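Local coordinates for protein ubiquitin-conjugating enzyme E2 U (Homo sapiens, PDB 1YRV) that catalyses the covalent attachment of ubiquitin to other proteins, accepting it from the E1 enzyme as a thioester, at residues A[50-62]-A[70-82]. Numbering follows the deposited sequence.
Sequences EDMMEWEVEIEGL and LVFQLTIHFTSEY
The W55 indole brings CD1 to the edge of the F78 ring, in its plane and 3.5 Å from F78 CE1; the five-membered ring and the phenyl are turned 78° apart. The edge of the indole in turn meets I76 O, and W55 NE1 donates to M52 O from above the carbonyl plane, which ties the ring to the loop before its strand. One face of the Y82 ring receives F78 CD2, toward the rim. On the other side of the sheet, H77 ND1 points at E54 OE2 with carboxylate and imidazole nearly coplanar; the modelled 2.4 Å is shorter than such a hydrogen bond should be, so its exact length is doubtful. E54 reaches it by a chain bent at chi2 (-52°), while H77 swings CG away from its own backbone N (chi1 160°). Polar residues suit this partly exposed side, where E58 also lies alongside Q73, their CG atoms 3.7 Å apart. The buried side is apolar, aliphatic between its aromatic residues: V57 CG2 packs 3.6 Å from L74 CB, and I59 CD1 meets L74 CD1 at 3.8 Å. M53 lays its flexible thioether against the backbone of T79, and its SD lies 4.1 Å from F78 CB. Paired backbone bonds join W55 with I76, V57 with L74 and I59 with F72. This is the central antiparallel hairpin of the four-stranded meander in the UBC fold of E2 enzymes, its apolar face packed against helices 23-38 and 124-135.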
ATOM      1  N   GLU A  50      11.625  -5.711 -15.025  1.00 61.88           N
ATOM      2  CA  GLU A  50      11.909  -4.857 -16.174  1.00 62.60           C
ATOM      3  C   GLU A  50      10.639  -4.164 -16.650  1.00 60.71           C
ATOM      4  O   GLU A  50      10.661  -3.073 -17.218  1.00 58.64           O
ATOM      5  CB  GLU A  50      12.514  -5.704 -17.284  1.00 64.98           C
ATOM      6  CG  GLU A  50      13.885  -5.202 -17.695  1.00 70.93           C
ATOM      7  CD  GLU A  50      14.700  -4.675 -16.516  1.00 73.92           C
ATOM      8  OE1 GLU A  50      15.552  -5.425 -15.969  1.00 74.35           O
ATOM      9  OE2 GLU A  50      14.466  -3.500 -16.140  1.00 76.60           O
ATOM     10  N   ASP A  51       9.531  -4.842 -16.398  1.00 59.46           N
ATOM     11  CA  ASP A  51       8.191  -4.371 -16.719  1.00 57.09           C
ATOM     12  C   ASP A  51       7.863  -3.036 -16.057  1.00 54.85           C
ATOM     13  O   ASP A  51       7.143  -2.190 -16.611  1.00 52.75           O
ATOM     14  CB  ASP A  51       7.176  -5.368 -16.178  1.00 57.92           C
ATOM     15  CG  ASP A  51       6.488  -6.099 -17.258  1.00 62.40           C
ATOM     16  OD1 ASP A  51       5.509  -6.838 -16.975  1.00 62.59           O
ATOM     17  OD2 ASP A  51       6.946  -5.932 -18.415  1.00 66.88           O
ATOM     18  N   MET A  52       8.368  -2.915 -14.839  1.00 50.78           N
ATOM     19  CA  MET A  52       8.127  -1.798 -13.971  1.00 50.58           C
ATOM     20  C   MET A  52       6.724  -1.953 -13.438  1.00 48.45           C
ATOM     21  O   MET A  52       6.133  -1.018 -12.899  1.00 47.50           O
ATOM     22  CB  MET A  52       8.296  -0.470 -14.682  1.00 52.43           C
ATOM     23  CG  MET A  52       9.739  -0.047 -14.732  1.00 53.81           C
ATOM     24  SD  MET A  52       9.830   1.720 -14.990  1.00 59.18           S
ATOM     25  CE  MET A  52       9.910   2.269 -13.354  1.00 52.71           C
ATOM     26  N   MET A  53       6.222  -3.171 -13.570  1.00 45.81           N
ATOM     27  CA  MET A  53       4.889  -3.529 -13.129  1.00 48.42           C
ATOM     28  C   MET A  53       4.868  -4.100 -11.720  1.00 48.98           C
ATOM     29  O   MET A  53       3.851  -4.020 -11.027  1.00 50.11           O
ATOM     30  CB  MET A  53       4.302  -4.587 -14.059  1.00 48.96           C
ATOM     31  CG  MET A  53       4.041  -4.125 -15.484  1.00 50.54           C
ATOM     32  SD  MET A  53       2.601  -3.045 -15.771  1.00 50.72           S
ATOM     33  CE  MET A  53       3.394  -1.522 -16.146  1.00 45.73           C
ATOM     34  N   GLU A  54       5.987  -4.688 -11.313  1.00 48.94           N
ATOM     35  CA  GLU A  54       6.076  -5.321 -10.021  1.00 49.64           C
ATOM     36  C   GLU A  54       6.957  -4.501  -9.112  1.00 48.42           C
ATOM     37  O   GLU A  54       8.096  -4.190  -9.465  1.00 46.34           O
ATOM     38  CB  GLU A  54       6.637  -6.743 -10.166  1.00 53.55           C
ATOM     39  CG  GLU A  54       5.811  -7.697 -11.038  1.00 57.39           C
ATOM     40  CD  GLU A  54       4.345  -7.745 -10.614  1.00 63.19           C
ATOM     41  OE1 GLU A  54       4.066  -7.673  -9.386  1.00 67.98           O
ATOM     42  OE2 GLU A  54       3.453  -7.872 -11.494  1.00 64.24           O
ATOM     43  N   TRP A  55       6.422  -4.141  -7.940  1.00 48.06           N
ATOM     44  CA  TRP A  55       7.173  -3.326  -6.967  1.00 46.44           C
ATOM     45  C   TRP A  55       7.261  -3.891  -5.573  1.00 46.98           C
ATOM     46  O   TRP A  55       6.365  -4.586  -5.103  1.00 47.27           O
ATOM     47  CB  TRP A  55       6.540  -1.947  -6.802  1.00 44.28           C
ATOM     48  CG  TRP A  55       6.520  -1.195  -8.033  1.00 43.22           C
ATOM     49  CD1 TRP A  55       5.755  -1.445  -9.122  1.00 39.70           C
ATOM     50  CD2 TRP A  55       7.399  -0.116  -8.380  1.00 41.32           C
ATOM     51  NE1 TRP A  55       6.108  -0.589 -10.138  1.00 40.27           N
ATOM     52  CE2 TRP A  55       7.107   0.232  -9.707  1.00 39.51           C
ATOM     53  CE3 TRP A  55       8.394   0.590  -7.687  1.00 44.08           C
ATOM     54  CZ2 TRP A  55       7.795   1.245 -10.371  1.00 41.38           C
ATOM     55  CZ3 TRP A  55       9.078   1.604  -8.343  1.00 41.41           C
ATOM     56  CH2 TRP A  55       8.767   1.926  -9.683  1.00 42.80           C
ATOM     57  N   GLU A  56       8.343  -3.538  -4.897  1.00 47.74           N
ATOM     58  CA  GLU A  56       8.530  -3.934  -3.521  1.00 48.38           C
ATOM     59  C   GLU A  56       8.583  -2.654  -2.710  1.00 48.39           C
ATOM     60  O   GLU A  56       9.435  -1.780  -2.931  1.00 48.30           O
ATOM     61  CB  GLU A  56       9.802  -4.738  -3.362  1.00 50.16           C
ATOM     62  CG  GLU A  56       9.617  -6.188  -3.734  1.00 52.89           C
ATOM     63  CD  GLU A  56      10.885  -6.999  -3.509  1.00 55.55           C
ATOM     64  OE1 GLU A  56      10.897  -8.207  -3.838  1.00 57.15           O
ATOM     65  OE2 GLU A  56      11.872  -6.420  -3.004  1.00 56.72           O
ATOM     66  N   VAL A  57       7.655  -2.532  -1.773  1.00 47.93           N
ATOM     67  CA  VAL A  57       7.607  -1.323  -0.991  1.00 48.78           C
ATOM     68  C   VAL A  57       7.570  -1.503   0.521  1.00 48.78           C
ATOM     69  O   VAL A  57       7.063  -2.492   1.044  1.00 46.40           O
ATOM     70  CB  VAL A  57       6.389  -0.440  -1.389  1.00 49.70           C
ATOM     71  CG1 VAL A  57       6.159  -0.511  -2.880  1.00 50.28           C
ATOM     72  CG2 VAL A  57       5.154  -0.852  -0.630  1.00 51.42           C
ATOM     73  N   GLU A  58       8.115  -0.502   1.198  1.00 50.23           N
ATOM     74  CA  GLU A  58       8.163  -0.405   2.654  1.00 51.71           C
ATOM     75  C   GLU A  58       7.700   0.988   3.066  1.00 49.08           C
ATOM     76  O   GLU A  58       8.272   2.004   2.642  1.00 46.85           O
ATOM     77  CB  GLU A  58       9.582  -0.652   3.155  1.00 55.15           C
ATOM     78  CG  GLU A  58       9.930  -2.128   3.188  1.00 63.21           C
ATOM     79  CD  GLU A  58      11.116  -2.461   4.113  1.00 68.09           C
ATOM     80  OE1 GLU A  58      11.271  -1.795   5.175  1.00 69.23           O
ATOM     81  OE2 GLU A  58      11.871  -3.415   3.785  1.00 70.16           O
ATOM     82  N   ILE A  59       6.651   1.027   3.879  1.00 47.95           N
ATOM     83  CA  ILE A  59       6.110   2.288   4.340  1.00 48.15           C
ATOM     84  C   ILE A  59       6.125   2.345   5.857  1.00 50.08           C
ATOM     85  O   ILE A  59       5.566   1.474   6.512  1.00 47.48           O
ATOM     86  CB  ILE A  59       4.673   2.487   3.864  1.00 46.54           C
ATOM     87  CG1 ILE A  59       4.575   2.290   2.356  1.00 47.04           C
ATOM     88  CG2 ILE A  59       4.225   3.909   4.175  1.00 47.55           C
ATOM     89  CD1 ILE A  59       3.141   2.306   1.840  1.00 44.66           C
ATOM     90  N   GLU A  60       6.793   3.350   6.418  1.00 52.80           N
ATOM     91  CA  GLU A  60       6.858   3.466   7.873  1.00 55.20           C
ATOM     92  C   GLU A  60       5.506   3.873   8.458  1.00 56.56           C
ATOM     93  O   GLU A  60       4.723   4.602   7.822  1.00 55.65           O
ATOM     94  CB  GLU A  60       7.934   4.468   8.287  1.00 55.47           C
ATOM     95  CG  GLU A  60       9.350   3.982   8.018  1.00 60.12           C
ATOM     96  CD  GLU A  60      10.432   5.010   8.408  1.00 62.69           C
ATOM     97  OE1 GLU A  60      10.062   6.168   8.739  1.00 63.31           O
ATOM     98  OE2 GLU A  60      11.646   4.662   8.370  1.00 62.75           O
ATOM     99  N   GLY A  61       5.232   3.363   9.659  1.00 57.91           N
ATOM    100  CA  GLY A  61       3.986   3.662  10.337  1.00 59.13           C
ATOM    101  C   GLY A  61       3.823   5.154  10.518  1.00 59.56           C
ATOM    102  O   GLY A  61       4.772   5.850  10.834  1.00 57.77           O
ATOM    103  N   LEU A  62       2.617   5.657  10.313  1.00 61.97           N
ATOM    104  CA  LEU A  62       2.396   7.087  10.453  1.00 64.59           C
ATOM    105  C   LEU A  62       2.783   7.576  11.847  1.00 67.47           C
ATOM    106  O   LEU A  62       2.910   6.791  12.807  1.00 68.23           O
ATOM    107  CB  LEU A  62       0.932   7.419  10.189  1.00 62.70           C
ATOM    108  CG  LEU A  62       0.634   8.834   9.733  1.00 60.18           C
ATOM    109  CD1 LEU A  62       1.405   9.098   8.484  1.00 58.19           C
ATOM    110  CD2 LEU A  62      -0.855   9.015   9.518  1.00 59.59           C
ATOM    111  N   LEU A  70       6.653   1.093  13.287  1.00 60.66           N
ATOM    112  CA  LEU A  70       6.466  -0.112  12.500  1.00 60.64           C
ATOM    113  C   LEU A  70       6.662   0.160  10.996  1.00 60.77           C
ATOM    114  O   LEU A  70       6.762   1.317  10.565  1.00 60.60           O
ATOM    115  CB  LEU A  70       5.076  -0.679  12.789  1.00 60.69           C
ATOM    116  CG  LEU A  70       5.022  -1.257  14.212  1.00 61.67           C
ATOM    117  CD1 LEU A  70       3.593  -1.427  14.723  1.00 61.06           C
ATOM    118  CD2 LEU A  70       5.742  -2.578  14.190  1.00 62.14           C
ATOM    119  N   VAL A  71       6.703  -0.907  10.203  1.00 59.63           N
ATOM    120  CA  VAL A  71       6.914  -0.777   8.766  1.00 59.28           C
ATOM    121  C   VAL A  71       6.031  -1.715   7.954  1.00 57.95           C
ATOM    122  O   VAL A  71       6.053  -2.922   8.164  1.00 58.43           O
ATOM    123  CB  VAL A  71       8.390  -1.059   8.410  1.00 60.09           C
ATOM    124  CG1 VAL A  71       8.606  -0.946   6.907  1.00 62.18           C
ATOM    125  CG2 VAL A  71       9.286  -0.056   9.129  1.00 61.93           C
ATOM    126  N   PHE A  72       5.254  -1.164   7.024  1.00 55.93           N
ATOM    127  CA  PHE A  72       4.389  -1.987   6.188  1.00 52.76           C
ATOM    128  C   PHE A  72       5.204  -2.430   4.976  1.00 52.65           C
ATOM    129  O   PHE A  72       5.696  -1.601   4.200  1.00 53.23           O
ATOM    130  CB  PHE A  72       3.158  -1.195   5.734  1.00 51.43           C
ATOM    131  CG  PHE A  72       2.382  -0.541   6.866  1.00 50.02           C
ATOM    132  CD1 PHE A  72       1.669  -1.298   7.794  1.00 49.81           C
ATOM    133  CD2 PHE A  72       2.317   0.839   6.966  1.00 48.64           C
ATOM    134  CE1 PHE A  72       0.882  -0.675   8.802  1.00 48.06           C
ATOM    135  CE2 PHE A  72       1.536   1.463   7.963  1.00 49.32           C
ATOM    136  CZ  PHE A  72       0.820   0.698   8.883  1.00 48.06           C
ATOM    137  N   GLN A  73       5.393  -3.737   4.847  1.00 52.10           N
ATOM    138  CA  GLN A  73       6.131  -4.294   3.715  1.00 52.73           C
ATOM    139  C   GLN A  73       5.116  -4.881   2.747  1.00 50.86           C
ATOM    140  O   GLN A  73       4.461  -5.873   3.046  1.00 48.88           O
ATOM    141  CB  GLN A  73       7.082  -5.371   4.185  1.00 54.49           C
ATOM    142  CG  GLN A  73       8.211  -4.817   4.986  1.00 59.06           C
ATOM    143  CD  GLN A  73       8.969  -5.898   5.678  1.00 62.08           C
ATOM    144  OE1 GLN A  73       8.443  -6.538   6.586  1.00 64.91           O
ATOM    145  NE2 GLN A  73      10.211  -6.135   5.247  1.00 65.04           N
ATOM    146  N   LEU A  74       5.009  -4.260   1.579  1.00 49.81           N
ATOM    147  CA  LEU A  74       4.031  -4.651   0.582  1.00 48.24           C
ATOM    148  C   LEU A  74       4.635  -4.904  -0.790  1.00 48.42           C
ATOM    149  O   LEU A  74       5.813  -4.651  -1.031  1.00 47.82           O
ATOM    150  CB  LEU A  74       3.034  -3.500   0.438  1.00 48.47           C
ATOM    151  CG  LEU A  74       2.515  -2.864   1.715  1.00 49.71           C
ATOM    152  CD1 LEU A  74       2.293  -1.371   1.526  1.00 49.24           C
ATOM    153  CD2 LEU A  74       1.252  -3.564   2.124  1.00 49.21           C
ATOM    154  N   THR A  75       3.805  -5.439  -1.679  1.00 48.95           N
ATOM    155  CA  THR A  75       4.188  -5.587  -3.069  1.00 48.14           C
ATOM    156  C   THR A  75       3.035  -4.897  -3.797  1.00 48.83           C
ATOM    157  O   THR A  75       1.862  -4.980  -3.378  1.00 49.99           O
ATOM    158  CB  THR A  75       4.291  -7.056  -3.588  1.00 48.78           C
ATOM    159  OG1 THR A  75       3.012  -7.681  -3.504  1.00 47.72           O
ATOM    160  CG2 THR A  75       5.309  -7.839  -2.829  1.00 48.81           C
ATOM    161  N   ILE A  76       3.363  -4.208  -4.886  1.00 46.92           N
ATOM    162  CA  ILE A  76       2.340  -3.519  -5.676  1.00 44.16           C
ATOM    163  C   ILE A  76       2.445  -4.011  -7.123  1.00 43.05           C
ATOM    164  O   ILE A  76       3.485  -3.855  -7.771  1.00 46.14           O
ATOM    165  CB  ILE A  76       2.540  -1.979  -5.625  1.00 42.43           C
ATOM    166  CG1 ILE A  76       2.471  -1.512  -4.160  1.00 41.12           C
ATOM    167  CG2 ILE A  76       1.500  -1.273  -6.494  1.00 37.62           C
ATOM    168  CD1 ILE A  76       2.510  -0.030  -3.998  1.00 38.46           C
ATOM    169  N   HIS A  77       1.380  -4.635  -7.602  0.50 40.09           N
ATOM    170  CA  HIS A  77       1.343  -5.136  -8.949  0.50 36.81           C
ATOM    171  C   HIS A  77       0.452  -4.284  -9.830  0.50 35.24           C
ATOM    172  O   HIS A  77      -0.759  -4.234  -9.654  0.50 32.65           O
ATOM    173  CB  HIS A  77       0.834  -6.565  -8.962  0.50 35.83           C
ATOM    174  CG  HIS A  77       0.311  -6.996 -10.295  0.50 38.81           C
ATOM    175  ND1 HIS A  77       1.128  -7.187 -11.388  0.50 39.13           N
ATOM    176  CD2 HIS A  77      -0.954  -7.225 -10.723  0.50 39.29           C
ATOM    177  CE1 HIS A  77       0.390  -7.517 -12.433  0.50 39.29           C
ATOM    178  NE2 HIS A  77      -0.876  -7.546 -12.057  0.50 39.38           N
ATOM    179  N   PHE A  78       1.087  -3.564 -10.741  1.00 37.48           N
ATOM    180  CA  PHE A  78       0.380  -2.763 -11.730  1.00 39.09           C
ATOM    181  C   PHE A  78       0.094  -3.656 -12.945  1.00 41.04           C
ATOM    182  O   PHE A  78       0.713  -4.719 -13.117  1.00 43.46           O
ATOM    183  CB  PHE A  78       1.242  -1.612 -12.205  1.00 37.42           C
ATOM    184  CG  PHE A  78       1.450  -0.571 -11.173  1.00 39.11           C
ATOM    185  CD1 PHE A  78       2.559  -0.616 -10.343  1.00 39.43           C
ATOM    186  CD2 PHE A  78       0.531   0.476 -11.028  1.00 38.67           C
ATOM    187  CE1 PHE A  78       2.755   0.369  -9.381  1.00 40.21           C
ATOM    188  CE2 PHE A  78       0.709   1.474 -10.063  1.00 39.59           C
ATOM    189  CZ  PHE A  78       1.820   1.437  -9.235  1.00 39.60           C
ATOM    190  N   THR A  79      -0.837  -3.215 -13.776  1.00 40.35           N
ATOM    191  CA  THR A  79      -1.199  -3.910 -14.997  1.00 39.21           C
ATOM    192  C   THR A  79      -1.019  -2.939 -16.194  1.00 39.91           C
ATOM    193  O   THR A  79      -0.938  -1.713 -16.023  1.00 38.14           O
ATOM    194  CB  THR A  79      -2.666  -4.302 -14.984  1.00 38.80           C
ATOM    195  OG1 THR A  79      -3.463  -3.107 -15.056  1.00 40.03           O
ATOM    196  CG2 THR A  79      -3.012  -5.086 -13.729  1.00 38.93           C
ATOM    197  N   SER A  80      -1.009  -3.503 -17.397  1.00 40.83           N
ATOM    198  CA  SER A  80      -0.861  -2.739 -18.622  1.00 43.23           C
ATOM    199  C   SER A  80      -2.022  -1.764 -18.788  1.00 42.31           C
ATOM    200  O   SER A  80      -2.026  -0.938 -19.688  1.00 44.04           O
ATOM    201  CB  SER A  80      -0.757  -3.700 -19.825  1.00 42.56           C
ATOM    202  OG  SER A  80      -1.876  -4.595 -19.820  1.00 47.09           O
ATOM    203  N   GLU A  81      -3.003  -1.838 -17.897  1.00 45.30           N
ATOM    204  CA  GLU A  81      -4.159  -0.928 -17.948  1.00 46.20           C
ATOM    205  C   GLU A  81      -3.871   0.277 -17.058  1.00 44.72           C
ATOM    206  O   GLU A  81      -4.611   1.244 -17.081  1.00 43.29           O
ATOM    207  CB  GLU A  81      -5.409  -1.624 -17.401  1.00 51.12           C
ATOM    208  CG  GLU A  81      -5.518  -3.048 -17.849  1.00 58.32           C
ATOM    209  CD  GLU A  81      -5.616  -3.116 -19.327  1.00 62.37           C
ATOM    210  OE1 GLU A  81      -6.600  -2.512 -19.822  1.00 65.67           O
ATOM    211  OE2 GLU A  81      -4.725  -3.737 -19.972  1.00 60.12           O
ATOM    212  N   TYR A  82      -2.773   0.227 -16.312  1.00 44.60           N
ATOM    213  CA  TYR A  82      -2.482   1.286 -15.383  1.00 43.74           C
ATOM    214  C   TYR A  82      -2.781   2.685 -15.787  1.00 45.74           C
ATOM    215  O   TYR A  82      -2.463   3.156 -16.891  1.00 44.54           O
ATOM    216  CB  TYR A  82      -1.056   1.284 -14.868  1.00 42.80           C
ATOM    217  CG  TYR A  82      -0.747   2.507 -14.016  1.00 41.43           C
ATOM    218  CD1 TYR A  82      -1.512   2.815 -12.897  1.00 43.33           C
ATOM    219  CD2 TYR A  82       0.316   3.342 -14.322  1.00 45.54           C
ATOM    220  CE1 TYR A  82      -1.225   3.916 -12.094  1.00 41.43           C
ATOM    221  CE2 TYR A  82       0.616   4.452 -13.524  1.00 46.03           C
ATOM    222  CZ  TYR A  82      -0.166   4.725 -12.404  1.00 45.20           C
ATOM    223  OH  TYR A  82       0.177   5.794 -11.609  1.00 47.36           O
TER